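Local coordinates for protein toxin of toxin-antitoxin system (Rickettsia felis, PDB 3ZVK) that acts as the ribonuclease toxin of a VapBC toxin-antitoxin pair, cutting single-stranded RNA with magnesium as cofactor and inhibiting growth when expressed, at residues T33-S38 / E69-S74. The protein carries 1 engineered substitution. Numbering follows the deposited sequence.
Sequences TIAISS and EIIDFS
Ile36 and Ile71 meet in the straightest of four backbone hydrogen bonds (Ile71 N to Ile36 O, 2.8 Å, 175° at the hydrogen) between 33-38 and 69-74, whose strands run parallel. The ladder starts at Glu69 N to Ile34 O, and Glu69 O then takes Ile36 N at 3.0 Å. Past the end of strand 33-37, Ser38 N still reaches Ile71 O at 2.8 Å, with the donor tilted 29° from the plane of the Ile71 carbonyl, which ties the first turn of helix 38-50 to the outermost strand of this chain's sheet. On one face, the CD1 methyl of Ile71 packs on CB of Ala35 at 3.6 Å, and CG1, set anti to the carbonyl carbon (chi1 -54°), lies against the same Ala35 CB. On the other, Ile36 and Ile70 touch loosely, CG1 to CG1 at 4.3 Å, and both lean on Leu41 of helix 38-50. Ser37, the N-cap of that helix, turns its OG to Ile39 N and His105. The OG of Ser38 sits 3.0 Å from Phe73 N and is hydrogen-bonded to Phe73 O of the second VapC subunit. Backbone bonds and aliphatic packing thus fix this outer PIN-domain strand, while Ser37 caps the helix and Ser38 joins toxin-toxin pairing.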
ATOM      1  N   THR A  33      23.782  -3.441  19.874  1.00 42.26           N
ATOM      2  CA  THR A  33      22.957  -2.405  19.257  1.00 38.92           C
ATOM      3  C   THR A  33      22.444  -1.458  20.324  1.00 44.25           C
ATOM      4  O   THR A  33      21.793  -1.885  21.284  1.00 44.65           O
ATOM      5  CB  THR A  33      21.771  -3.041  18.503  1.00 43.70           C
ATOM      6  OG1 THR A  33      22.257  -3.938  17.499  1.00 48.97           O
ATOM      7  CG2 THR A  33      20.864  -2.006  17.858  1.00 36.75           C
ATOM      8  N   ILE A  34      22.729  -0.159  20.143  1.00 41.04           N
ATOM      9  CA  ILE A  34      22.225   0.900  21.006  1.00 38.33           C
ATOM     10  C   ILE A  34      20.972   1.441  20.377  1.00 41.77           C
ATOM     11  O   ILE A  34      20.993   1.860  19.209  1.00 43.13           O
ATOM     12  CB  ILE A  34      23.277   1.979  21.320  1.00 40.18           C
ATOM     13  CG1 ILE A  34      24.450   1.311  22.145  1.00 42.36           C
ATOM     14  CG2 ILE A  34      22.601   3.124  22.152  1.00 36.60           C
ATOM     15  CD1 ILE A  34      25.685   2.002  22.059  1.00 54.74           C
ATOM     16  N   ALA A  35      19.863   1.413  21.142  1.00 36.67           N
ATOM     17  CA  ALA A  35      18.558   1.896  20.667  1.00 35.36           C
ATOM     18  C   ALA A  35      17.754   2.694  21.684  1.00 39.54           C
ATOM     19  O   ALA A  35      18.111   2.763  22.861  1.00 41.48           O
ATOM     20  CB  ALA A  35      17.737   0.713  20.176  1.00 36.74           C
ATOM     21  N   ILE A  36      16.669   3.322  21.218  1.00 37.23           N
ATOM     22  CA  ILE A  36      15.643   4.002  22.029  1.00 37.33           C
ATOM     23  C   ILE A  36      14.293   3.640  21.479  1.00 42.54           C
ATOM     24  O   ILE A  36      14.138   3.432  20.279  1.00 43.10           O
ATOM     25  CB  ILE A  36      15.765   5.545  22.270  1.00 39.40           C
ATOM     26  CG1 ILE A  36      15.673   6.373  20.973  1.00 38.52           C
ATOM     27  CG2 ILE A  36      16.956   5.914  23.172  1.00 39.73           C
ATOM     28  CD1 ILE A  36      15.230   7.812  21.174  1.00 41.38           C
ATOM     29  N   SER A  37      13.322   3.558  22.350  1.00 40.23           N
ATOM     30  CA  SER A  37      11.940   3.308  21.989  1.00 39.52           C
ATOM     31  C   SER A  37      11.426   4.599  21.361  1.00 42.43           C
ATOM     32  O   SER A  37      11.864   5.677  21.744  1.00 43.39           O
ATOM     33  CB  SER A  37      11.133   3.037  23.260  1.00 41.03           C
ATOM     34  OG  SER A  37       9.781   2.764  22.939  1.00 44.37           O
ATOM     35  N   SER A  38      10.480   4.502  20.427  1.00 37.64           N
ATOM     36  CA  SER A  38       9.821   5.682  19.878  1.00 35.44           C
ATOM     37  C   SER A  38       9.114   6.445  21.042  1.00 40.67           C
ATOM     38  O   SER A  38       8.974   7.666  20.935  1.00 41.00           O
ATOM     39  CB  SER A  38       8.839   5.303  18.772  1.00 35.03           C
ATOM     40  OG  SER A  38       7.887   4.328  19.171  1.00 39.89           O
ATOM     41  N   GLU A  69      19.443   3.603  17.130  1.00 37.40           N
ATOM     42  CA  GLU A  69      18.378   3.029  16.336  1.00 35.98           C
ATOM     43  C   GLU A  69      17.075   3.400  17.077  1.00 38.22           C
ATOM     44  O   GLU A  69      16.969   3.181  18.282  1.00 38.33           O
ATOM     45  CB  GLU A  69      18.530   1.510  16.273  1.00 38.89           C
ATOM     46  CG  GLU A  69      17.527   0.829  15.340  1.00 55.44           C
ATOM     47  CD  GLU A  69      17.767  -0.655  15.096  1.00 91.59           C
ATOM     48  OE1 GLU A  69      18.940  -1.048  14.900  1.00 93.01           O
ATOM     49  OE2 GLU A  69      16.776  -1.422  15.078  1.00 90.04           O
ATOM     50  N   ILE A  70      16.114   4.021  16.385  1.00 34.32           N
ATOM     51  CA  ILE A  70      14.803   4.359  16.976  1.00 33.21           C
ATOM     52  C   ILE A  70      13.860   3.186  16.671  1.00 37.21           C
ATOM     53  O   ILE A  70      13.627   2.878  15.504  1.00 36.69           O
ATOM     54  CB  ILE A  70      14.260   5.732  16.498  1.00 34.73           C
ATOM     55  CG1 ILE A  70      15.336   6.826  16.691  1.00 34.52           C
ATOM     56  CG2 ILE A  70      12.951   6.087  17.247  1.00 30.55           C
ATOM     57  CD1 ILE A  70      15.271   7.889  15.658  1.00 43.33           C
ATOM     58  N   ILE A  71      13.416   2.475  17.713  1.00 34.91           N
ATOM     59  CA  ILE A  71      12.562   1.301  17.543  1.00 36.81           C
ATOM     60  C   ILE A  71      11.118   1.686  17.796  1.00 42.52           C
ATOM     61  O   ILE A  71      10.806   2.217  18.854  1.00 42.99           O
ATOM     62  CB  ILE A  71      13.019   0.079  18.405  1.00 40.70           C
ATOM     63  CG1 ILE A  71      14.514  -0.280  18.150  1.00 40.68           C
ATOM     64  CG2 ILE A  71      12.096  -1.148  18.172  1.00 42.18           C
ATOM     65  CD1 ILE A  71      15.078  -1.383  19.039  1.00 42.77           C
ATOM     66  N   ASP A  72      10.245   1.419  16.819  1.00 38.29           N
ATOM     67  CA  ASP A  72       8.815   1.705  16.901  1.00 37.64           C
ATOM     68  C   ASP A  72       8.118   0.823  17.946  1.00 43.42           C
ATOM     69  O   ASP A  72       8.468  -0.357  18.086  1.00 44.52           O
ATOM     70  CB  ASP A  72       8.158   1.529  15.518  1.00 37.63           C
ATOM     71  CG  ASP A  72       8.650   2.527  14.460  1.00 43.85           C
ATOM     72  OD1 ASP A  72       9.287   3.571  14.847  1.00 35.95           O
ATOM     73  OD2 ASP A  72       8.421   2.264  13.240  1.00 57.29           O
ATOM     74  N   PHE A  73       7.169   1.407  18.710  1.00 37.10           N
ATOM     75  CA  PHE A  73       6.427   0.632  19.705  1.00 36.44           C
ATOM     76  C   PHE A  73       5.417  -0.199  18.903  1.00 44.21           C
ATOM     77  O   PHE A  73       4.481   0.335  18.313  1.00 45.44           O
ATOM     78  CB  PHE A  73       5.761   1.534  20.748  1.00 36.41           C
ATOM     79  CG  PHE A  73       5.060   0.757  21.829  1.00 37.75           C
ATOM     80  CD1 PHE A  73       5.749   0.332  22.953  1.00 39.33           C
ATOM     81  CD2 PHE A  73       3.703   0.428  21.713  1.00 40.61           C
ATOM     82  CE1 PHE A  73       5.098  -0.406  23.960  1.00 41.89           C
ATOM     83  CE2 PHE A  73       3.054  -0.316  22.707  1.00 44.85           C
ATOM     84  CZ  PHE A  73       3.759  -0.741  23.823  1.00 43.97           C
ATOM     85  N   SER A  74       5.678  -1.492  18.813  1.00 43.49           N
ATOM     86  CA  SER A  74       4.920  -2.443  17.995  1.00 44.61           C
ATOM     87  C   SER A  74       3.900  -3.282  18.728  1.00 49.86           C
ATOM     88  O   SER A  74       3.911  -3.324  19.934  1.00 51.50           O
ATOM     89  CB  SER A  74       5.892  -3.354  17.253  1.00 46.56           C
ATOM     90  OG  SER A  74       6.771  -3.937  18.206  1.00 55.28           O
TER